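Local atomic coordinates of spherulin 3A (Physarum polycephalum, PDB entry 1HDF), a protein that serves as a structural protein that binds calcium ions through a single beta/gamma-crystallin domain built from two Greek-key motifs. Residues K57-K62 and S93-T98; V50-N55 and I71-S76; K12-L17 and S27-G32; H20-G25 and Q78-T83; N33-R38 and D63-G68. All coordinates share one frame; numbering follows the deposited sequence.

Interaction 1 of 5, residues K57-K62 and S93-T98; sequences KAFIFK and SMIVAT. With CA (calcium ion), chain D.
F59 and F61 both hold CG anti to the carbonyl carbon (chi1 -60° and -58°), and I95 turns its CG1 the same way, so two rings and a branched chain stand together on one face of the antiparallel pair 57-61 and 93-98. On the other face, CG1 of I60 takes the crowded position between backbone N and carbonyl carbon (chi1 54°), while its CG2 meets the selenomethionine at M94 3.7 Å from SE, the two chains crossing obliquely. Five backbone bonds join the strands. K57 pairs with A97 in both directions, F59 N gives to I95 O at 2.9 Å and I95 N returns to F59 O, and F61 N meets S93 O from above the carbonyl plane. M94 CA adds a CA-H...O contact to F59 O at 3.1 Å. The small serine suits its place beside F61, whose CB lies 3.1 Å from S93 OG; that buried hydroxyl is satisfied by D63 O and F66 N. Just past the strand, K62 O binds calcium at 2.4 Å, with three waters and D45, A90 and S92 completing the site. K57 NZ leaves the pair for E75 and for N67 of the second subunit. Strand 70-73 flanks 57-61, and 33-34 flanks 93-98; A58, M94 and V96 press on V15 of the facing sheet, whereas F59 and I95 pack against the second subunit.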
# COMPACT_ATOMS: atom_id res chain seq x y z
N LYS A 57 -7.49 -1.30 14.15
CA LYS A 57 -7.38 -0.08 14.94
C LYS A 57 -7.75 1.03 13.98
O LYS A 57 -7.49 0.94 12.78
CB LYS A 57 -5.95 0.14 15.42
CG LYS A 57 -5.80 0.24 16.93
CD LYS A 57 -6.01 -1.11 17.60
CE LYS A 57 -5.46 -1.11 19.01
NZ LYS A 57 -5.48 -2.48 19.59
N ALA A 58 -8.38 2.08 14.50
CA ALA A 58 -8.76 3.20 13.68
C ALA A 58 -8.32 4.49 14.36
O ALA A 58 -8.52 4.67 15.56
CB ALA A 58 -10.25 3.21 13.46
N PHE A 59 -7.71 5.38 13.58
CA PHE A 59 -7.27 6.66 14.10
C PHE A 59 -7.96 7.77 13.31
O PHE A 59 -7.73 7.94 12.11
CB PHE A 59 -5.75 6.78 13.99
CG PHE A 59 -4.99 5.72 14.76
CD1 PHE A 59 -4.84 4.44 14.24
CD2 PHE A 59 -4.47 6.00 16.02
CE1 PHE A 59 -4.17 3.44 14.97
CE2 PHE A 59 -3.81 5.01 16.75
CZ PHE A 59 -3.65 3.73 16.22
N ILE A 60 -8.84 8.51 13.98
CA ILE A 60 -9.58 9.59 13.34
C ILE A 60 -8.98 10.95 13.70
O ILE A 60 -8.71 11.22 14.87
CB ILE A 60 -11.06 9.53 13.76
CG1 ILE A 60 -11.16 9.52 15.29
CG2 ILE A 60 -11.71 8.29 13.18
CD1 ILE A 60 -12.58 9.52 15.81
N PHE A 61 -8.76 11.79 12.69
CA PHE A 61 -8.16 13.11 12.88
C PHE A 61 -9.10 14.25 12.56
O PHE A 61 -9.91 14.16 11.63
CB PHE A 61 -6.91 13.23 12.02
CG PHE A 61 -5.90 12.17 12.31
CD1 PHE A 61 -6.12 10.85 11.92
CD2 PHE A 61 -4.76 12.47 13.06
CE1 PHE A 61 -5.24 9.85 12.28
CE2 PHE A 61 -3.88 11.47 13.43
CZ PHE A 61 -4.11 10.16 13.04
N LYS A 62 -8.98 15.34 13.31
CA LYS A 62 -9.85 16.48 13.10
C LYS A 62 -9.56 17.15 11.77
O LYS A 62 -10.47 17.67 11.13
CB LYS A 62 -9.69 17.50 14.22
CG LYS A 62 -10.65 18.67 14.10
CD LYS A 62 -10.87 19.33 15.44
CE LYS A 62 -12.09 20.23 15.40
NZ LYS A 62 -12.32 20.89 16.72
N SER A 93 -9.65 13.02 8.20
CA SER A 93 -8.69 12.02 7.74
C SER A 93 -8.74 10.84 8.71
O SER A 93 -9.23 10.97 9.83
CB SER A 93 -7.26 12.59 7.66
OG SER A 93 -6.76 13.00 8.91
N MSE A 94 -8.25 9.69 8.28
CA MSE A 94 -8.30 8.52 9.13
C MSE A 94 -7.34 7.44 8.67
O MSE A 94 -7.08 7.31 7.48
CB MSE A 94 -9.74 7.98 9.16
CG MSE A 94 -9.93 6.69 9.94
SE MSE A 94 -11.80 6.18 10.15
CE MSE A 94 -12.09 5.40 8.41
N ILE A 95 -6.79 6.70 9.63
CA ILE A 95 -5.87 5.60 9.37
C ILE A 95 -6.52 4.31 9.88
O ILE A 95 -6.99 4.24 11.02
CB ILE A 95 -4.52 5.78 10.12
CG1 ILE A 95 -3.70 6.89 9.46
CG2 ILE A 95 -3.73 4.48 10.09
CD1 ILE A 95 -2.41 7.22 10.17
N VAL A 96 -6.57 3.30 9.02
CA VAL A 96 -7.14 2.01 9.40
C VAL A 96 -6.00 1.00 9.33
O VAL A 96 -5.44 0.76 8.26
CB VAL A 96 -8.26 1.57 8.43
CG1 VAL A 96 -8.81 0.22 8.86
CG2 VAL A 96 -9.38 2.62 8.39
N ALA A 97 -5.65 0.44 10.48
CA ALA A 97 -4.56 -0.52 10.55
C ALA A 97 -4.99 -1.84 11.18
O ALA A 97 -5.74 -1.86 12.15
CB ALA A 97 -3.39 0.08 11.33
N THR A 98 -4.50 -2.94 10.62
CA THR A 98 -4.84 -4.27 11.11
C THR A 98 -3.64 -5.02 11.66
O THR A 98 -2.49 -4.64 11.47
CB THR A 98 -5.45 -5.13 10.00
OG1 THR A 98 -4.43 -5.49 9.06
CG2 THR A 98 -6.57 -4.37 9.29
CA CA D . -12.28 18.81 10.12
O HOH W 1 -10.33 20.69 9.74
O HOH W 2 -12.35 20.62 8.21
O HOH W 3 -13.05 20.65 12.05

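Interaction 2 of 5, residues V50-N55 and I71-S76; sequences VKVGPN and IRLEES
The close-packed end of this contact is aliphatic. V50 and V52 on strand 49-52 point toward L73, which crosses them obliquely: its CB lies 3.7 Å from V52 CG2, and its CD1 reaches V50 CG1 at 3.8 Å. Compact beta-branched valines and a longer leucine that can reach both suit this buried place between two layers, where A58 and V15 also border the valines.

Toward the loops the packing thins and polar atoms take over. S76 N gives a straight bond to G53 O (3.0 Å, 171° at the hydrogen), although from well above the carbonyl plane. S76 OG sits 3.3 Å from P54 CA, and a water accepts from N55 N at 2.9 Å while holding S76 OG weakly. E75 lays its CB against N55 N and sends its carboxylate away to a salt bridge with K57. N55 and S76 both have left-handed backbone angles, which asparagine tolerates well. Beyond S76 the chain runs on into strand 77-79, beside 49-52, so L73 to S76 is a passage from one sheet to the other, as expected of the Greek-key beta sandwich of the crystallins.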
# COMPACT_ATOMS: atom_id res chain seq x y z
N VAL A 50 -19.34 5.62 14.70
CA VAL A 50 -18.37 4.73 14.07
C VAL A 50 -18.38 3.29 14.57
O VAL A 50 -18.76 3.01 15.71
CB VAL A 50 -16.93 5.28 14.28
CG1 VAL A 50 -15.91 4.43 13.52
CG2 VAL A 50 -16.86 6.73 13.84
N LYS A 51 -17.95 2.37 13.71
CA LYS A 51 -17.84 0.96 14.04
C LYS A 51 -16.50 0.46 13.50
O LYS A 51 -16.19 0.66 12.32
CB LYS A 51 -18.97 0.16 13.40
CG LYS A 51 -20.32 0.30 14.07
CD LYS A 51 -21.33 -0.59 13.38
CE LYS A 51 -22.62 -0.72 14.19
NZ LYS A 51 -23.62 -1.60 13.49
N VAL A 52 -15.71 -0.19 14.35
CA VAL A 52 -14.41 -0.71 13.92
C VAL A 52 -14.42 -2.23 14.00
O VAL A 52 -14.83 -2.82 15.02
CB VAL A 52 -13.26 -0.15 14.80
CG1 VAL A 52 -11.91 -0.49 14.17
CG2 VAL A 52 -13.39 1.37 14.95
N GLY A 53 -13.97 -2.87 12.93
CA GLY A 53 -13.96 -4.32 12.87
C GLY A 53 -12.94 -5.00 13.76
O GLY A 53 -12.12 -4.34 14.39
N PRO A 54 -12.99 -6.34 13.84
CA PRO A 54 -12.04 -7.10 14.67
C PRO A 54 -10.61 -6.92 14.19
O PRO A 54 -10.38 -6.55 13.03
CB PRO A 54 -12.53 -8.55 14.53
CG PRO A 54 -13.18 -8.56 13.17
CD PRO A 54 -13.94 -7.25 13.16
N ASN A 55 -9.65 -7.16 15.09
CA ASN A 55 -8.23 -7.03 14.78
C ASN A 55 -7.93 -5.79 13.98
O ASN A 55 -7.07 -5.80 13.10
CB ASN A 55 -7.75 -8.25 14.00
CG ASN A 55 -7.63 -9.47 14.86
OD1 ASN A 55 -7.01 -10.46 14.48
ND2 ASN A 55 -8.24 -9.42 16.04
N ILE A 71 -7.95 10.54 18.04
CA ILE A 71 -8.08 9.49 19.04
C ILE A 71 -7.98 8.11 18.39
O ILE A 71 -8.27 7.94 17.20
CB ILE A 71 -9.43 9.54 19.80
CG1 ILE A 71 -10.59 9.30 18.82
CG2 ILE A 71 -9.58 10.88 20.53
CD1 ILE A 71 -11.91 9.02 19.50
N ARG A 72 -7.57 7.13 19.18
CA ARG A 72 -7.46 5.76 18.71
C ARG A 72 -8.74 4.98 19.00
O ARG A 72 -9.29 5.06 20.10
CB ARG A 72 -6.28 5.07 19.40
CG ARG A 72 -6.25 3.56 19.23
CD ARG A 72 -5.04 2.97 19.93
NE ARG A 72 -4.99 3.38 21.33
CZ ARG A 72 -3.90 3.31 22.09
NH1 ARG A 72 -2.77 2.83 21.58
NH2 ARG A 72 -3.94 3.72 23.35
N LEU A 73 -9.23 4.25 18.00
CA LEU A 73 -10.43 3.43 18.19
C LEU A 73 -9.99 1.97 18.20
O LEU A 73 -9.30 1.52 17.30
CB LEU A 73 -11.46 3.69 17.08
CG LEU A 73 -12.05 5.11 17.10
CD1 LEU A 73 -13.23 5.17 16.14
CD2 LEU A 73 -12.48 5.49 18.53
N GLU A 74 -10.40 1.26 19.24
CA GLU A 74 -10.04 -0.15 19.43
C GLU A 74 -10.83 -1.10 18.54
O GLU A 74 -11.93 -0.79 18.11
CB GLU A 74 -10.28 -0.54 20.90
CG GLU A 74 -9.53 0.32 21.89
CD GLU A 74 -8.04 0.18 21.74
OE1 GLU A 74 -7.57 -0.96 21.61
OE2 GLU A 74 -7.32 1.19 21.75
N GLU A 75 -10.26 -2.27 18.29
CA GLU A 75 -10.92 -3.29 17.48
C GLU A 75 -12.29 -3.60 18.04
O GLU A 75 -12.53 -3.46 19.24
CB GLU A 75 -10.09 -4.58 17.45
CG GLU A 75 -9.76 -5.12 18.84
CD GLU A 75 -8.44 -4.59 19.38
OE1 GLU A 75 -8.09 -3.43 19.07
OE2 GLU A 75 -7.75 -5.32 20.12
N SER A 76 -13.19 -4.03 17.16
CA SER A 76 -14.55 -4.41 17.53
C SER A 76 -15.20 -3.41 18.48
O SER A 76 -15.80 -3.79 19.48
CB SER A 76 -14.54 -5.80 18.18
OG SER A 76 -13.90 -6.76 17.36
O HOH W 4 -10.75 -7.75 17.70

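Interaction 3 of 5, residues K12-L17 and S27-G32; sequences KGEVFL and SWKVTG
Strands 15-17 and 27-30 form a beta hairpin of the first Greek key, and four backbone bonds join it. V15 N gives to V30 O (2.9 Å) and V30 N to V15 O (2.8 Å); two residues along, L17 N reaches W28 O at 2.8 Å, and W28 N returns to L17 O through a more bent bond. Between these pairs F16 and K29 turn their amide groups outward, to K51 and C3, so each strand also serves its outer neighbour. E14 OE1 accepts from A11 N, while OE2 forms a salt bridge with K29 NZ, its hydrogen bond weak at 3.3 Å; S27 OG bonds V6 N, and T31 OG1 bonds S1 OG of the third subunit. K29 suits its partly exposed place because its long chain is mostly apolar: it runs beside F16, CD 3.4 Å from CE1 at the ring edge, then bends at chi3 to bring the amine to E14. An alanine here would remove both, and would probably leave the F16 edge less covered and E14 without that counter-charge. The opposite face is apolar, with L17 CD1 3.9 Å from V30 CG2. Glycine suits position 13: phi is positive and a CB would jam against K12 O. W28 CE3 lies 3.6 Å from L17 O, which sits near the indole plane at its edge.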
# COMPACT_ATOMS: atom_id res chain seq x y z
N LYS A 12 -12.73 -7.51 9.62
CA LYS A 12 -11.34 -7.11 9.79
C LYS A 12 -10.86 -6.15 8.70
O LYS A 12 -10.99 -6.43 7.51
CB LYS A 12 -10.43 -8.35 9.81
CG LYS A 12 -8.95 -8.02 9.87
CD LYS A 12 -8.09 -9.27 9.90
CE LYS A 12 -6.62 -8.90 10.03
NZ LYS A 12 -5.74 -10.10 10.07
N GLY A 13 -10.30 -5.02 9.13
CA GLY A 13 -9.80 -4.04 8.18
C GLY A 13 -10.86 -3.08 7.65
O GLY A 13 -10.58 -2.26 6.77
N GLU A 14 -12.08 -3.18 8.17
CA GLU A 14 -13.14 -2.29 7.73
C GLU A 14 -13.62 -1.40 8.85
O GLU A 14 -13.66 -1.79 10.02
CB GLU A 14 -14.35 -3.07 7.23
CG GLU A 14 -14.05 -4.18 6.26
CD GLU A 14 -15.33 -4.86 5.79
OE1 GLU A 14 -16.19 -5.17 6.64
OE2 GLU A 14 -15.46 -5.08 4.57
N VAL A 15 -13.99 -0.18 8.48
CA VAL A 15 -14.51 0.79 9.43
C VAL A 15 -15.73 1.41 8.79
O VAL A 15 -15.67 1.87 7.65
CB VAL A 15 -13.48 1.89 9.74
CG1 VAL A 15 -14.10 2.93 10.66
CG2 VAL A 15 -12.24 1.28 10.39
N PHE A 16 -16.84 1.41 9.51
CA PHE A 16 -18.08 1.98 9.00
C PHE A 16 -18.26 3.35 9.61
O PHE A 16 -18.27 3.50 10.83
CB PHE A 16 -19.28 1.11 9.37
CG PHE A 16 -19.34 -0.21 8.66
CD1 PHE A 16 -18.52 -0.47 7.55
CD2 PHE A 16 -20.23 -1.20 9.07
CE1 PHE A 16 -18.60 -1.70 6.87
CE2 PHE A 16 -20.32 -2.43 8.40
CZ PHE A 16 -19.50 -2.68 7.30
N LEU A 17 -18.41 4.36 8.75
CA LEU A 17 -18.61 5.73 9.18
C LEU A 17 -20.06 6.12 8.87
O LEU A 17 -20.52 5.94 7.74
CB LEU A 17 -17.64 6.66 8.44
CG LEU A 17 -16.15 6.35 8.62
CD1 LEU A 17 -15.30 7.33 7.81
CD2 LEU A 17 -15.78 6.40 10.11
N SER A 27 -23.84 6.30 5.02
CA SER A 27 -22.74 5.54 5.60
C SER A 27 -21.63 5.28 4.59
O SER A 27 -21.81 5.45 3.38
CB SER A 27 -23.27 4.22 6.15
OG SER A 27 -23.83 3.43 5.11
N TRP A 28 -20.48 4.86 5.11
CA TRP A 28 -19.31 4.58 4.28
C TRP A 28 -18.44 3.48 4.90
O TRP A 28 -18.22 3.43 6.11
CB TRP A 28 -18.45 5.85 4.14
CG TRP A 28 -19.09 6.97 3.36
CD1 TRP A 28 -19.03 7.17 2.00
CD2 TRP A 28 -19.84 8.07 3.88
NE1 TRP A 28 -19.70 8.32 1.66
CE2 TRP A 28 -20.21 8.89 2.79
CE3 TRP A 28 -20.25 8.44 5.17
CZ2 TRP A 28 -20.96 10.06 2.95
CZ3 TRP A 28 -21.00 9.61 5.32
CH2 TRP A 28 -21.35 10.40 4.21
N LYS A 29 -17.97 2.57 4.05
CA LYS A 29 -17.08 1.51 4.49
C LYS A 29 -15.70 1.96 4.05
O LYS A 29 -15.49 2.29 2.88
CB LYS A 29 -17.43 0.17 3.83
CG LYS A 29 -16.35 -0.88 4.06
CD LYS A 29 -16.89 -2.30 4.01
CE LYS A 29 -17.35 -2.70 2.62
NZ LYS A 29 -17.89 -4.09 2.60
N VAL A 30 -14.77 2.00 4.99
CA VAL A 30 -13.41 2.41 4.69
C VAL A 30 -12.40 1.34 5.07
O VAL A 30 -12.56 0.65 6.06
CB VAL A 30 -13.04 3.68 5.47
CG1 VAL A 30 -11.59 4.06 5.19
CG2 VAL A 30 -13.97 4.82 5.09
N THR A 31 -11.36 1.21 4.26
CA THR A 31 -10.28 0.28 4.52
C THR A 31 -9.03 1.08 4.17
O THR A 31 -9.12 2.11 3.49
CB THR A 31 -10.32 -0.96 3.61
OG1 THR A 31 -10.07 -0.55 2.26
CG2 THR A 31 -11.69 -1.64 3.68
N GLY A 32 -7.87 0.63 4.63
CA GLY A 32 -6.66 1.37 4.35
C GLY A 32 -6.75 2.75 4.98
O GLY A 32 -7.48 2.93 5.95

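Interaction 4 of 5, residues H20-G25 and Q78-T83; sequences HVNFQG and QVTDLT
N22 N gives one straight hydrogen bond to T80 O (2.8 Å, 163° at the hydrogen), in the carbonyl plane and on a lone pair, where the loop 20-25 meets the chain leaving strand 78-79. The side chains gather round it. V21 turns toward T80 so closely that its CB is 3.0 Å from T80 O, and its CG1 lies alongside D81, 3.6 Å from CG. N22 crosses T80 obliquely, OD1 reaching T80 CB at 3.6 Å. F23 brings CZ to T80 CG2 at 3.5 Å and to Q78 CB at 3.9 Å; its ring also has a cation-pi contact with K51. The loop is the folded hairpin of a crystallin Greek key, and F23 and G25 fit the end of the family's aromatic-x-glycine signature. N22 and F23 adopt left-handed backbone angles (phi 57° and 62°), and G25 has positive phi, where a side chain would also be crowded by the H20 ring. D81 closes an Asx turn: OD1 uses its anti lone pair for T83 N at 2.8 Å and is met from above the carboxylate plane by T83 OG1 at a very short 2.4 Å. An alanine here would remove the acceptor for both T83 groups and the carboxylate part of the flank along V21, and would probably loosen the turn. Beyond, L82 turns to V47, V50 and I91.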
# COMPACT_ATOMS: atom_id res chain seq x y z
N HIS A 20 -25.08 10.17 10.85
CA HIS A 20 -25.81 10.53 12.06
C HIS A 20 -25.42 9.63 13.21
O HIS A 20 -24.78 8.59 13.01
CB HIS A 20 -27.32 10.44 11.82
CG HIS A 20 -27.82 11.41 10.80
ND1 HIS A 20 -29.09 11.34 10.26
CD2 HIS A 20 -27.21 12.45 10.19
CE1 HIS A 20 -29.24 12.29 9.36
NE2 HIS A 20 -28.11 12.98 9.30
N VAL A 21 -25.78 10.02 14.42
CA VAL A 21 -25.46 9.22 15.59
C VAL A 21 -26.24 7.92 15.53
O VAL A 21 -27.12 7.75 14.68
CB VAL A 21 -25.80 9.97 16.89
CG1 VAL A 21 -24.89 11.17 17.04
CG2 VAL A 21 -27.25 10.40 16.86
N ASN A 22 -25.90 6.99 16.41
CA ASN A 22 -26.56 5.70 16.48
C ASN A 22 -26.52 4.92 15.17
O ASN A 22 -27.42 4.13 14.87
CB ASN A 22 -28.01 5.87 16.95
CG ASN A 22 -28.11 6.71 18.22
OD1 ASN A 22 -27.35 6.50 19.17
ND2 ASN A 22 -29.03 7.66 18.22
N PHE A 23 -25.48 5.16 14.39
CA PHE A 23 -25.27 4.45 13.13
C PHE A 23 -26.36 4.64 12.09
O PHE A 23 -26.71 3.71 11.36
CB PHE A 23 -25.09 2.96 13.44
CG PHE A 23 -24.41 2.69 14.75
CD1 PHE A 23 -23.14 3.20 15.02
CD2 PHE A 23 -25.04 1.96 15.75
CE1 PHE A 23 -22.51 3.00 16.25
CE2 PHE A 23 -24.43 1.75 16.99
CZ PHE A 23 -23.16 2.27 17.24
N GLN A 24 -26.90 5.85 12.02
CA GLN A 24 -27.97 6.18 11.07
C GLN A 24 -27.49 7.15 9.99
O GLN A 24 -26.42 7.75 10.11
CB GLN A 24 -29.14 6.81 11.81
CG GLN A 24 -29.73 5.96 12.91
CD GLN A 24 -30.52 4.79 12.37
OE1 GLN A 24 -31.47 4.97 11.60
NE2 GLN A 24 -30.14 3.58 12.76
N GLY A 25 -28.29 7.31 8.94
CA GLY A 25 -27.95 8.22 7.86
C GLY A 25 -26.97 7.64 6.87
O GLY A 25 -26.65 6.45 6.93
N GLN A 78 -17.32 0.64 18.91
CA GLN A 78 -18.22 1.59 18.27
C GLN A 78 -18.55 2.73 19.19
O GLN A 78 -18.60 2.57 20.41
CB GLN A 78 -19.51 0.92 17.84
CG GLN A 78 -19.89 -0.26 18.68
CD GLN A 78 -19.77 -1.52 17.89
OE1 GLN A 78 -20.40 -1.65 16.83
NE2 GLN A 78 -18.97 -2.47 18.37
N VAL A 79 -18.78 3.90 18.59
CA VAL A 79 -19.14 5.09 19.34
C VAL A 79 -20.42 5.60 18.68
O VAL A 79 -20.42 5.94 17.49
CB VAL A 79 -18.01 6.15 19.28
CG1 VAL A 79 -17.40 6.19 17.89
CG2 VAL A 79 -18.56 7.52 19.67
N THR A 80 -21.51 5.61 19.45
CA THR A 80 -22.81 6.03 18.92
C THR A 80 -22.92 7.53 18.71
O THR A 80 -23.76 7.99 17.94
CB THR A 80 -23.97 5.61 19.84
OG1 THR A 80 -23.89 6.34 21.07
CG2 THR A 80 -23.92 4.12 20.13
N ASP A 81 -22.09 8.29 19.40
CA ASP A 81 -22.10 9.74 19.28
C ASP A 81 -20.68 10.27 19.47
O ASP A 81 -20.14 10.23 20.58
CB ASP A 81 -23.04 10.33 20.33
CG ASP A 81 -23.25 11.81 20.14
OD1 ASP A 81 -22.32 12.50 19.68
OD2 ASP A 81 -24.35 12.30 20.48
N LEU A 82 -20.09 10.78 18.40
CA LEU A 82 -18.72 11.30 18.45
C LEU A 82 -18.54 12.57 19.27
O LEU A 82 -17.41 13.01 19.50
CB LEU A 82 -18.19 11.52 17.03
CG LEU A 82 -17.69 10.26 16.30
CD1 LEU A 82 -17.36 10.57 14.85
CD2 LEU A 82 -16.47 9.73 17.01
N THR A 83 -19.64 13.18 19.71
CA THR A 83 -19.54 14.39 20.51
C THR A 83 -18.86 13.98 21.81
O THR A 83 -18.11 14.75 22.41
CB THR A 83 -20.94 15.00 20.82
OG1 THR A 83 -21.75 14.03 21.50
CG2 THR A 83 -21.64 15.41 19.53

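Interaction 5 of 5, residues N33-R38 and D63-G68; sequences NVYDFR and DDRFNG
R65 NH1 is gripped by two carboxylates. D64 OD2 accepts from it at 2.5 Å with its anti lone pair, and D36 OD2 takes a weak bond at 3.4 Å; each is part of a salt bridge. The two acids lie side by side, their OD2 atoms 4.3 Å apart, and the arginine probably eases that repulsion. R38 joins through its NH1 salt bridge to D36 OD2; D36 OD1 appears to close an Asx turn with R38 N, its exact place less certain.

In the backbone, R65 N gives to Y35 O at 2.5 Å, nearly straight at 167°. The Y35 side chain runs alongside R65, CD1 4.3 Å above the guanidinium centre, the planes 71° apart. Long, extended R65 can pass this ring and still find acids, and its NE goes on to E100 O of the second subunit. F66 lays CZ 3.5 Å from Y35 CB. R65 and F66 have left-handed backbone angles, and at G68 a CB would strike D63 OD2. With F61, F66 and G68 giving the aromatic-x4-aromatic-x-glycine signature, the 63-68 loop is the folded hairpin of the second crystallin Greek key, held against the chain that leaves strand 33-34.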
# COMPACT_ATOMS: atom_id res chain seq x y z
N ASN A 33 -6.03 3.71 4.43
CA ASN A 33 -6.04 5.07 4.97
C ASN A 33 -6.65 6.08 4.01
O ASN A 33 -6.64 5.90 2.80
CB ASN A 33 -4.61 5.50 5.31
CG ASN A 33 -3.86 4.46 6.10
OD1 ASN A 33 -4.44 3.76 6.93
ND2 ASN A 33 -2.56 4.35 5.86
N VAL A 34 -7.17 7.16 4.58
CA VAL A 34 -7.76 8.23 3.79
C VAL A 34 -7.21 9.51 4.38
O VAL A 34 -7.64 9.93 5.46
CB VAL A 34 -9.30 8.22 3.89
CG1 VAL A 34 -9.89 9.40 3.11
CG2 VAL A 34 -9.85 6.90 3.36
N TYR A 35 -6.25 10.13 3.70
CA TYR A 35 -5.61 11.36 4.20
C TYR A 35 -6.41 12.63 4.03
O TYR A 35 -6.01 13.69 4.53
CB TYR A 35 -4.21 11.53 3.60
CG TYR A 35 -4.19 11.74 2.11
CD1 TYR A 35 -4.45 12.99 1.55
CD2 TYR A 35 -3.90 10.69 1.24
CE1 TYR A 35 -4.43 13.19 0.16
CE2 TYR A 35 -3.89 10.86 -0.14
CZ TYR A 35 -4.15 12.11 -0.68
OH TYR A 35 -4.12 12.27 -2.05
N ASP A 36 -7.53 12.55 3.32
CA ASP A 36 -8.38 13.72 3.13
C ASP A 36 -9.81 13.31 2.77
O ASP A 36 -10.10 12.94 1.64
CB ASP A 36 -7.83 14.63 2.03
CG ASP A 36 -8.43 16.03 2.08
OD1 ASP A 36 -9.49 16.21 2.71
OD2 ASP A 36 -7.84 16.95 1.48
N PHE A 37 -10.69 13.38 3.77
CA PHE A 37 -12.09 13.03 3.60
C PHE A 37 -12.76 13.89 2.53
O PHE A 37 -13.89 13.62 2.11
CB PHE A 37 -12.82 13.19 4.94
CG PHE A 37 -12.69 12.01 5.85
CD1 PHE A 37 -11.56 11.20 5.81
CD2 PHE A 37 -13.70 11.69 6.74
CE1 PHE A 37 -11.44 10.09 6.65
CE2 PHE A 37 -13.60 10.59 7.58
CZ PHE A 37 -12.46 9.78 7.54
N ARG A 38 -12.04 14.91 2.08
CA ARG A 38 -12.53 15.81 1.04
C ARG A 38 -12.55 15.10 -0.31
O ARG A 38 -13.21 15.55 -1.24
CB ARG A 38 -11.61 17.03 0.93
CG ARG A 38 -12.18 18.31 1.48
CD ARG A 38 -12.02 18.42 2.96
NE ARG A 38 -11.29 19.64 3.32
CZ ARG A 38 -10.00 19.84 3.08
NH1 ARG A 38 -9.29 18.92 2.48
NH2 ARG A 38 -9.43 20.98 3.45
N ASP A 63 -8.29 17.15 11.36
CA ASP A 63 -7.90 17.77 10.10
C ASP A 63 -7.46 16.73 9.08
O ASP A 63 -7.34 15.54 9.39
CB ASP A 63 -6.77 18.77 10.33
CG ASP A 63 -7.14 19.86 11.31
OD1 ASP A 63 -8.34 20.23 11.37
OD2 ASP A 63 -6.25 20.38 12.02
N ASP A 64 -7.22 17.19 7.86
CA ASP A 64 -6.76 16.32 6.79
C ASP A 64 -5.29 16.00 7.02
O ASP A 64 -4.62 16.64 7.83
CB ASP A 64 -6.90 17.03 5.45
CG ASP A 64 -6.01 18.25 5.37
OD1 ASP A 64 -6.24 19.20 6.15
OD2 ASP A 64 -5.08 18.27 4.53
N ARG A 65 -4.79 15.01 6.29
CA ARG A 65 -3.39 14.61 6.37
C ARG A 65 -2.91 14.26 7.77
O ARG A 65 -1.75 14.47 8.12
CB ARG A 65 -2.52 15.71 5.76
CG ARG A 65 -2.79 15.87 4.27
CD ARG A 65 -2.06 17.04 3.66
NE ARG A 65 -2.22 17.06 2.20
CZ ARG A 65 -3.38 17.18 1.58
NH1 ARG A 65 -4.51 17.31 2.28
NH2 ARG A 65 -3.43 17.17 0.25
N PHE A 66 -3.83 13.74 8.57
CA PHE A 66 -3.52 13.29 9.93
C PHE A 66 -3.01 14.36 10.90
O PHE A 66 -2.14 14.08 11.72
CB PHE A 66 -2.51 12.13 9.84
CG PHE A 66 -2.74 11.25 8.64
CD1 PHE A 66 -3.94 10.56 8.48
CD2 PHE A 66 -1.77 11.13 7.65
CE1 PHE A 66 -4.17 9.78 7.34
CE2 PHE A 66 -1.99 10.35 6.52
CZ PHE A 66 -3.19 9.67 6.37
N ASN A 67 -3.55 15.57 10.79
CA ASN A 67 -3.16 16.67 11.68
C ASN A 67 -4.31 17.00 12.62
O ASN A 67 -5.44 16.54 12.41
CB ASN A 67 -2.81 17.92 10.87
CG ASN A 67 -1.64 17.70 9.93
OD1 ASN A 67 -0.58 17.26 10.35
ND2 ASN A 67 -1.84 18.01 8.65
N GLY A 68 -4.03 17.79 13.65
CA GLY A 68 -5.06 18.17 14.60
C GLY A 68 -5.35 17.10 15.63
O GLY A 68 -4.72 16.04 15.63

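In the fold
Interactions 1 and 3 are the buried strand pairs, one in each sheet, tied chiefly by backbone bonds and facing each other through M94, V96 and V30. Interaction 2 spans the two sheets, apolar within and watered at its loop end; it borders interaction 1, with which it shares the sheet of strands 56-61 and 70-73. Interactions 4 and 5 lie on opposite sides of the chain's centre, about 20 Å apart between centres, and repeat one design: a folded hairpin giving one amide to a carbonyl beside an Asx turn. Interaction 4 is a surface contact, whereas interaction 5 adds a charge network, and it shares with interactions 1 and 2 the boundary to the second subunit.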